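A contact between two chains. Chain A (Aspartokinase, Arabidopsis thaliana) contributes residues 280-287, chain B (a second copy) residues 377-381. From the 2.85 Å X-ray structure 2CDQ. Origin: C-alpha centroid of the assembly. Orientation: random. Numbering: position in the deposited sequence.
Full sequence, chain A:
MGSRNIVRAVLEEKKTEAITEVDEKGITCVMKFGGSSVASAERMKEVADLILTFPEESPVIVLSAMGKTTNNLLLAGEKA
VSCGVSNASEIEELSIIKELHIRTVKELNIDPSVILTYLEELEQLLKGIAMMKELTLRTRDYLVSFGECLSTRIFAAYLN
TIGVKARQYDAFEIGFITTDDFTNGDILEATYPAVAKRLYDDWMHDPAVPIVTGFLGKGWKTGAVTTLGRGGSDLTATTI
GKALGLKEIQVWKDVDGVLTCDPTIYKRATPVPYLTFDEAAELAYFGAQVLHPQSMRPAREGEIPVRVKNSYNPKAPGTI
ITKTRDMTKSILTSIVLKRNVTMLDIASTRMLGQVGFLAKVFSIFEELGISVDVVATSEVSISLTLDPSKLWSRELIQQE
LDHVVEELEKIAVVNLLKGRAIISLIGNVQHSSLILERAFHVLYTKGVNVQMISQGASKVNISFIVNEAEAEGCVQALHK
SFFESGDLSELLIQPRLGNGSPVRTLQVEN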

# COMPACT_ATOMS: atom_id res chain seq x y z
N ALA A 280 -7.15 5.41 19.62
CA ALA A 280 -8.24 4.44 19.75
C ALA A 280 -8.67 3.87 18.40
O ALA A 280 -8.93 2.67 18.28
N ALA A 281 -8.70 4.72 17.38
CA ALA A 281 -9.11 4.32 16.03
C ALA A 281 -8.17 3.29 15.41
O ALA A 281 -8.55 2.56 14.49
N GLU A 282 -6.94 3.23 15.94
CA GLU A 282 -5.92 2.31 15.44
C GLU A 282 -5.73 1.12 16.38
O GLU A 282 -4.96 0.20 16.08
N LEU A 283 -6.46 1.13 17.50
CA LEU A 283 -6.16 0.24 18.61
C LEU A 283 -7.36 -0.52 19.16
O LEU A 283 -7.32 -1.74 19.27
N ALA A 284 -8.42 0.22 19.50
CA ALA A 284 -9.55 -0.33 20.27
C ALA A 284 -10.28 -1.53 19.66
O ALA A 284 -10.73 -2.40 20.40
N TYR A 285 -10.40 -1.58 18.34
CA TYR A 285 -11.17 -2.65 17.69
C TYR A 285 -10.46 -4.00 17.69
O TYR A 285 -11.09 -5.03 17.93
N PHE A 286 -9.15 -3.99 17.43
CA PHE A 286 -8.35 -5.21 17.40
C PHE A 286 -7.63 -5.50 18.72
O PHE A 286 -7.33 -6.66 19.01
N GLY A 287 -7.35 -4.46 19.51
CA GLY A 287 -6.62 -4.59 20.78
C GLY A 287 -7.55 -5.02 21.90
O GLY A 287 -7.32 -6.04 22.54
N THR B 377 -0.30 1.57 4.70
CA THR B 377 -1.65 1.64 5.25
C THR B 377 -1.67 1.71 6.77
O THR B 377 -0.66 1.43 7.42
N SER B 378 -2.81 2.11 7.31
CA SER B 378 -3.14 1.89 8.72
C SER B 378 -4.57 1.33 8.79
O SER B 378 -5.19 1.06 7.74
N GLU B 379 -5.10 1.17 10.00
CA GLU B 379 -6.45 0.61 10.17
C GLU B 379 -7.52 1.48 9.51
O GLU B 379 -8.55 0.97 9.06
N VAL B 380 -7.26 2.79 9.44
CA VAL B 380 -8.24 3.76 8.93
C VAL B 380 -7.67 4.75 7.92
O VAL B 380 -8.29 5.79 7.65
N SER B 381 -6.51 4.44 7.36
CA SER B 381 -5.88 5.33 6.39
C SER B 381 -5.04 4.57 5.37
O SER B 381 -4.58 3.45 5.62

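The contact is small, 287 Å² summed over both sides, and it is organised around one acidic side chain of chain A that reaches into a turn of chain B. The backbones come nearest at Glu282(A) and Glu379(B), whose CA atoms lie 5.6 Å apart.

Thr377(B), at the start of the chain B stretch, takes no part. With chi1 at 48° (p), its side chain has its nearest approach to the chain A stretch at 8.2 Å, from Thr377(B) CB to Glu282(A) OE1, and its OG1 is hydrogen-bonded elsewhere in the structure.

Ser378(B) is the first residue to engage. Its CA-to-CB bond points toward chain A, and chi1 of 93° lies between the standard wells. The hydroxyl donates to the carboxylate of Glu282(A), with Ser378(B) OG 2.7 Å from Glu282(A) OE2, a short distance consistent with a strong hydrogen bond. The same oxygen accepts from the backbone within its own chain: Val380(B) N lies 3.2 Å from Ser378(B) OG, with an N-H...acceptor angle of 159°. The serine oxygen therefore links the local turn to the partner chain. The turn is also held by a backbone hydrogen bond, Ser378(B) N to Ser381(B) O at 2.8 Å.

Glu379(B) supplies the second anchor through its main chain. Glu379(B) N donates to Glu282(A) OE1 at 3.1 Å with an angle of 150°, so the two carboxylate oxygens of Glu282(A) receive donors from consecutive residues. Glu282(A) makes these bonds in a bent conformation, with chi1 -58° (m), chi2 -78° (m) and chi3 -14°: its CA-to-CB bond points sideways, yet its end comes nearer to chain B. At 83 Å², it has the largest covered area of any residue in the two stretches. The CA-to-CB bond of Glu379(B) points toward chain A, with chi1 -51° (m), chi2 -62° (m) and chi3 -27°. Its aliphatic part lies beside the acceptor, Glu379(B) CG being 3.5 Å from Glu282(A) OE1. Farther out, Glu379(B) OE1 approaches Phe286(A) CE1 at 3.5 Å, obliquely to the ring. The CA-to-CB bond of Phe286(A), with chi1 -76° (m) and chi2 94°, points toward chain B. Both carboxylate oxygens of Glu379(B) have hydrogen-bonding partners elsewhere in the structure, so the ring contact does not leave them unsatisfied.

Val380(B) adds the apolar part. Its CA-to-CB bond points toward chain A, and chi1 of -66° (m) places Val380(B) CG2 3.2 Å from Glu282(A) OE2, a close van der Waals approach, and 4.5 Å from Ala281(A) CB, a looser apolar contact. The other methyl, Val380(B) CG1, lies 3.9 Å from Ala281(A) O, so both branches border chain A.

Ser381(B), with chi1 71° (p), closes the stretch and makes no contact with the chain A stretch within 4.5 Å; its CA-to-CB bond points sideways, and Ser381(B) OG is 4.6 Å from Glu282(A) OE2. The interactions described here are direct.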

# COMPACT_ATOMS: atom_id res chain seq x y z
CB ALA A 280 -9.43 5.06 20.47
CB ALA A 281 -9.23 5.55 15.13
CB GLU A 282 -4.58 3.04 15.28
CG GLU A 282 -4.60 4.26 14.35
CD GLU A 282 -4.58 3.89 12.87
OE1 GLU A 282 -4.28 2.73 12.54
OE2 GLU A 282 -4.85 4.79 12.04
CB LEU A 283 -5.48 1.03 19.73
CG LEU A 283 -5.16 0.34 21.06
CD1 LEU A 283 -4.11 -0.73 20.86
CD2 LEU A 283 -4.69 1.37 22.05
CB ALA A 284 -10.55 0.78 20.61
CB TYR A 285 -11.57 -2.24 16.27
CG TYR A 285 -12.67 -3.07 15.66
CD1 TYR A 285 -13.91 -3.19 16.29
CD2 TYR A 285 -12.49 -3.72 14.44
CE1 TYR A 285 -14.94 -3.95 15.73
CE2 TYR A 285 -13.51 -4.48 13.87
CZ TYR A 285 -14.72 -4.59 14.52
OH TYR A 285 -15.73 -5.35 13.95
CB PHE A 286 -7.32 -5.15 16.27
CG PHE A 286 -7.89 -5.38 14.90
CD1 PHE A 286 -8.29 -4.30 14.10
CD2 PHE A 286 -8.04 -6.67 14.40
CE1 PHE A 286 -8.82 -4.52 12.83
CE2 PHE A 286 -8.57 -6.89 13.13
CZ PHE A 286 -8.96 -5.81 12.34
CB THR B 377 -2.49 0.41 4.85
OG1 THR B 377 -1.73 -0.78 5.09
CG2 THR B 377 -2.91 0.49 3.38
CB SER B 378 -3.01 3.18 9.54
OG SER B 378 -4.24 3.88 9.62
CB GLU B 379 -6.79 0.37 11.64
CG GLU B 379 -5.76 -0.42 12.44
CD GLU B 379 -5.54 -1.85 11.94
OE1 GLU B 379 -6.48 -2.43 11.34
OE2 GLU B 379 -4.44 -2.40 12.16
CB VAL B 380 -8.89 4.56 10.08
CG1 VAL B 380 -9.72 3.66 10.96
CG2 VAL B 380 -7.84 5.31 10.89
CB SER B 381 -5.02 6.37 7.10
OG SER B 381 -3.85 5.78 7.65